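PDB 1TWI: diaminopimelate decarboxylase, which catalyses the pyridoxal-phosphate-dependent decarboxylation of meso-diaminopimelate to L-lysine, the final step of lysine biosynthesis by the diaminopimelate pathway. Local coordinates for residues Y44-W54 with M284-L295. Sequence-based numbering, arbitrary orientation.
Sequences YNRYIEAFKRW and MPNLILEPGRSL. With PLP (pyridoxal-5'-phosphate), chain E.
W54, F51 and Y47 each receive an aliphatic group of segment 284-295 over a ring face, a clear case of an outer helix of a TIM barrel packing on a strand of the inner barrel through aromatic side chains. With CG anti to the backbone N (chi1 -173°), the W54 indole reaches across to the start of the strand. There its NE1 donates to P285 O at 2.8 Å in a bent bond (N-H...O 141°), the oxygen lying in the indole plane, while L287 CB sits over the five-membered ring, 3.7 Å from its centroid. M284, bent at chi2 and chi3, brings SD obliquely to the far rim, 3.8 Å from W54 CH2, as a Met-aromatic contact. L289 comes from the opposite direction to F51 and lays CD1 over the phenyl face, toward its rim, 3.7 Å from the centroid, in a CH-pi contact, and L287 CD2 adds an oblique touch. On the Y47 ring, P291 CG covers one face, and the hydroxyl OH hydrogen-bonds at 2.6 Å to S294 OG, which lies at the ring edge. L295 CD2 touches both Y47 CD2 (3.7 Å) and Y44 CA (3.5 Å). Just beyond P291, the backbone N atoms of G292 and R293 bind the cofactor phosphate. Residues 44-54 of helix 37-58 run roughly antiparallel to strand 286-289 (157°), which lies between parallel strands 62-67 and 244-246; F51 and Y47 also touch helix 264-276.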
# COMPACT_ATOMS: atom_id res chain seq x y z
N TYR A 44 12.70 -17.96 -15.88
CA TYR A 44 14.10 -17.91 -15.56
C TYR A 44 14.91 -18.51 -16.71
O TYR A 44 15.92 -17.97 -17.14
CB TYR A 44 14.40 -18.73 -14.29
CG TYR A 44 15.86 -18.70 -13.92
CD1 TYR A 44 16.45 -17.51 -13.48
CD2 TYR A 44 16.65 -19.82 -14.05
CE1 TYR A 44 17.82 -17.46 -13.19
CE2 TYR A 44 18.02 -19.78 -13.76
CZ TYR A 44 18.59 -18.60 -13.33
OH TYR A 44 19.94 -18.56 -13.02
N ASN A 45 14.48 -19.68 -17.19
CA ASN A 45 15.18 -20.34 -18.28
C ASN A 45 15.19 -19.48 -19.56
O ASN A 45 16.11 -19.60 -20.35
CB ASN A 45 14.55 -21.67 -18.62
CG ASN A 45 14.78 -22.74 -17.53
OD1 ASN A 45 15.70 -22.61 -16.68
ND2 ASN A 45 13.97 -23.80 -17.56
N ARG A 46 14.16 -18.64 -19.78
CA ARG A 46 14.17 -17.77 -20.94
C ARG A 46 15.36 -16.78 -20.87
O ARG A 46 16.00 -16.42 -21.91
CB ARG A 46 12.84 -17.02 -21.06
CG ARG A 46 11.77 -17.86 -21.78
CD ARG A 46 10.37 -17.21 -21.73
NE ARG A 46 9.38 -18.08 -22.37
CZ ARG A 46 8.08 -18.08 -22.09
NH1 ARG A 46 7.59 -17.25 -21.18
NH2 ARG A 46 7.26 -18.97 -22.68
N TYR A 47 15.62 -16.28 -19.66
CA TYR A 47 16.77 -15.42 -19.51
C TYR A 47 18.07 -16.16 -19.74
O TYR A 47 18.98 -15.68 -20.47
CB TYR A 47 16.81 -14.82 -18.10
CG TYR A 47 16.07 -13.49 -18.05
CD1 TYR A 47 16.69 -12.31 -18.51
CD2 TYR A 47 14.80 -13.40 -17.51
CE1 TYR A 47 16.01 -11.06 -18.43
CE2 TYR A 47 14.11 -12.18 -17.44
CZ TYR A 47 14.73 -11.03 -17.90
OH TYR A 47 14.05 -9.86 -17.84
N ILE A 48 18.16 -17.36 -19.20
CA ILE A 48 19.42 -18.09 -19.34
C ILE A 48 19.68 -18.43 -20.79
O ILE A 48 20.78 -18.29 -21.27
CB ILE A 48 19.38 -19.39 -18.52
CG1 ILE A 48 19.18 -19.02 -17.02
CG2 ILE A 48 20.68 -20.24 -18.78
CD1 ILE A 48 20.33 -18.12 -16.44
N GLU A 49 18.65 -18.89 -21.48
CA GLU A 49 18.81 -19.27 -22.86
C GLU A 49 19.13 -18.05 -23.74
O GLU A 49 20.00 -18.09 -24.63
CB GLU A 49 17.54 -19.96 -23.36
CG GLU A 49 17.65 -20.38 -24.78
CD GLU A 49 18.49 -21.65 -24.98
OE1 GLU A 49 18.70 -21.98 -26.16
OE2 GLU A 49 18.91 -22.30 -23.97
N ALA A 50 18.45 -16.95 -23.46
CA ALA A 50 18.67 -15.75 -24.23
C ALA A 50 20.05 -15.14 -23.99
O ALA A 50 20.67 -14.63 -24.93
CB ALA A 50 17.59 -14.74 -23.93
N PHE A 51 20.55 -15.19 -22.76
CA PHE A 51 21.83 -14.54 -22.48
C PHE A 51 23.07 -15.44 -22.38
O PHE A 51 24.14 -14.95 -22.17
CB PHE A 51 21.72 -13.66 -21.21
CG PHE A 51 20.95 -12.37 -21.41
CD1 PHE A 51 21.62 -11.20 -21.73
CD2 PHE A 51 19.56 -12.34 -21.32
CE1 PHE A 51 20.91 -10.01 -21.96
CE2 PHE A 51 18.82 -11.15 -21.54
CZ PHE A 51 19.50 -9.97 -21.87
N LYS A 52 22.97 -16.76 -22.59
CA LYS A 52 24.17 -17.59 -22.46
C LYS A 52 25.22 -17.22 -23.51
O LYS A 52 26.39 -17.51 -23.37
CB LYS A 52 23.81 -19.08 -22.58
CG LYS A 52 23.23 -19.45 -23.91
CD LYS A 52 23.01 -20.96 -23.93
CE LYS A 52 22.07 -21.41 -25.03
NZ LYS A 52 21.59 -22.81 -24.67
N ARG A 53 24.77 -16.60 -24.58
CA ARG A 53 25.69 -16.14 -25.58
C ARG A 53 26.79 -15.23 -24.95
O ARG A 53 27.94 -15.20 -25.39
CB ARG A 53 24.90 -15.34 -26.63
CG ARG A 53 25.76 -14.66 -27.63
CD ARG A 53 24.93 -13.93 -28.67
NE ARG A 53 25.81 -13.14 -29.54
CZ ARG A 53 25.41 -12.03 -30.14
NH1 ARG A 53 24.17 -11.61 -29.96
NH2 ARG A 53 26.26 -11.33 -30.87
N TRP A 54 26.42 -14.44 -23.94
CA TRP A 54 27.42 -13.55 -23.31
C TRP A 54 28.63 -14.36 -22.83
O TRP A 54 29.78 -14.05 -23.17
CB TRP A 54 26.83 -12.78 -22.10
CG TRP A 54 27.83 -11.79 -21.60
CD1 TRP A 54 28.50 -11.78 -20.38
CD2 TRP A 54 28.26 -10.63 -22.30
NE1 TRP A 54 29.32 -10.66 -20.30
CE2 TRP A 54 29.17 -9.95 -21.47
CE3 TRP A 54 27.94 -10.10 -23.57
CZ2 TRP A 54 29.78 -8.75 -21.87
CZ3 TRP A 54 28.55 -8.92 -23.96
CH2 TRP A 54 29.45 -8.25 -23.12
N MET A 284 35.61 -6.81 -22.18
CA MET A 284 34.23 -7.10 -21.90
C MET A 284 34.08 -7.54 -20.45
O MET A 284 34.84 -8.37 -19.97
CB MET A 284 33.68 -8.15 -22.86
CG MET A 284 33.60 -7.60 -24.29
SD MET A 284 32.34 -6.34 -24.57
CE MET A 284 33.25 -4.85 -24.23
N PRO A 285 33.07 -7.00 -19.76
CA PRO A 285 32.85 -7.34 -18.34
C PRO A 285 31.89 -8.51 -18.07
O PRO A 285 31.28 -9.08 -19.01
CB PRO A 285 32.27 -6.05 -17.77
CG PRO A 285 31.30 -5.61 -18.95
CD PRO A 285 32.19 -5.89 -20.21
N ASN A 286 31.77 -8.89 -16.79
CA ASN A 286 30.71 -9.85 -16.44
C ASN A 286 29.45 -9.02 -16.63
O ASN A 286 29.48 -7.81 -16.44
CB ASN A 286 30.82 -10.28 -14.99
CG ASN A 286 32.13 -10.93 -14.72
OD1 ASN A 286 32.47 -11.95 -15.35
ND2 ASN A 286 32.91 -10.35 -13.80
N LEU A 287 28.34 -9.66 -17.00
CA LEU A 287 27.12 -8.94 -17.23
C LEU A 287 26.08 -9.35 -16.18
O LEU A 287 25.90 -10.55 -15.94
CB LEU A 287 26.56 -9.27 -18.66
CG LEU A 287 25.14 -8.77 -19.00
CD1 LEU A 287 25.07 -7.26 -18.88
CD2 LEU A 287 24.71 -9.19 -20.46
N ILE A 288 25.42 -8.39 -15.54
CA ILE A 288 24.39 -8.73 -14.54
C ILE A 288 23.10 -8.02 -14.91
O ILE A 288 23.15 -6.84 -15.34
CB ILE A 288 24.79 -8.19 -13.13
CG1 ILE A 288 26.14 -8.80 -12.72
CG2 ILE A 288 23.71 -8.53 -12.10
CD1 ILE A 288 26.82 -8.11 -11.45
N LEU A 289 21.96 -8.71 -14.77
CA LEU A 289 20.66 -8.07 -14.99
C LEU A 289 19.89 -8.28 -13.68
O LEU A 289 20.19 -9.22 -12.94
CB LEU A 289 19.86 -8.72 -16.15
CG LEU A 289 20.55 -8.69 -17.53
CD1 LEU A 289 19.55 -9.17 -18.65
CD2 LEU A 289 20.99 -7.27 -17.81
N GLU A 290 18.90 -7.43 -13.43
CA GLU A 290 18.12 -7.50 -12.18
C GLU A 290 16.65 -7.62 -12.45
O GLU A 290 15.87 -6.85 -11.93
CB GLU A 290 18.37 -6.25 -11.32
CG GLU A 290 19.88 -6.04 -10.90
CD GLU A 290 20.12 -4.67 -10.19
OE1 GLU A 290 19.35 -3.69 -10.42
OE2 GLU A 290 21.10 -4.57 -9.44
N PRO A 291 16.23 -8.61 -13.26
CA PRO A 291 14.80 -8.70 -13.51
C PRO A 291 14.02 -9.03 -12.23
O PRO A 291 14.51 -9.81 -11.38
CB PRO A 291 14.68 -9.81 -14.56
CG PRO A 291 15.81 -10.77 -14.18
CD PRO A 291 16.96 -9.79 -13.79
N GLY A 292 12.83 -8.43 -12.10
CA GLY A 292 11.94 -8.70 -10.97
C GLY A 292 10.63 -9.24 -11.58
O GLY A 292 10.38 -10.44 -11.65
N ARG A 293 9.81 -8.30 -12.04
CA ARG A 293 8.53 -8.58 -12.66
C ARG A 293 8.66 -9.65 -13.74
O ARG A 293 7.89 -10.59 -13.76
CB ARG A 293 7.97 -7.30 -13.29
CG ARG A 293 6.47 -7.30 -13.58
CD ARG A 293 6.13 -6.07 -14.51
NE ARG A 293 6.60 -4.80 -13.91
CZ ARG A 293 5.90 -4.09 -13.03
NH1 ARG A 293 4.67 -4.46 -12.62
NH2 ARG A 293 6.46 -3.02 -12.50
N SER A 294 9.66 -9.54 -14.62
CA SER A 294 9.75 -10.54 -15.68
C SER A 294 10.16 -11.97 -15.27
O SER A 294 10.19 -12.89 -16.12
CB SER A 294 10.64 -10.02 -16.85
OG SER A 294 11.94 -9.71 -16.41
N LEU A 295 10.51 -12.18 -13.99
CA LEU A 295 10.72 -13.55 -13.55
C LEU A 295 9.49 -14.12 -12.85
O LEU A 295 9.22 -15.31 -12.97
CB LEU A 295 11.86 -13.73 -12.55
CG LEU A 295 13.24 -13.60 -13.22
CD1 LEU A 295 14.28 -13.76 -12.18
CD2 LEU A 295 13.38 -14.67 -14.33
N1 PLP E . 16.78 -3.12 -10.06
C2 PLP E . 16.45 -1.98 -9.34
C2A PLP E . 17.62 -1.08 -8.88
C3 PLP E . 15.10 -1.76 -9.08
O3 PLP E . 14.80 -0.63 -8.38
C4 PLP E . 14.09 -2.58 -9.52
C4A PLP E . 12.60 -2.23 -9.17
O4A PLP E . 12.44 -1.40 -8.32
C5 PLP E . 14.42 -3.74 -10.25
C6 PLP E . 15.77 -3.96 -10.50
C5A PLP E . 13.45 -4.76 -10.83
O4P PLP E . 12.50 -4.15 -11.74
P PLP E . 11.48 -5.04 -12.57
O1P PLP E . 10.71 -4.04 -13.34
O2P PLP E . 10.63 -5.73 -11.54
O3P PLP E . 12.23 -5.95 -13.42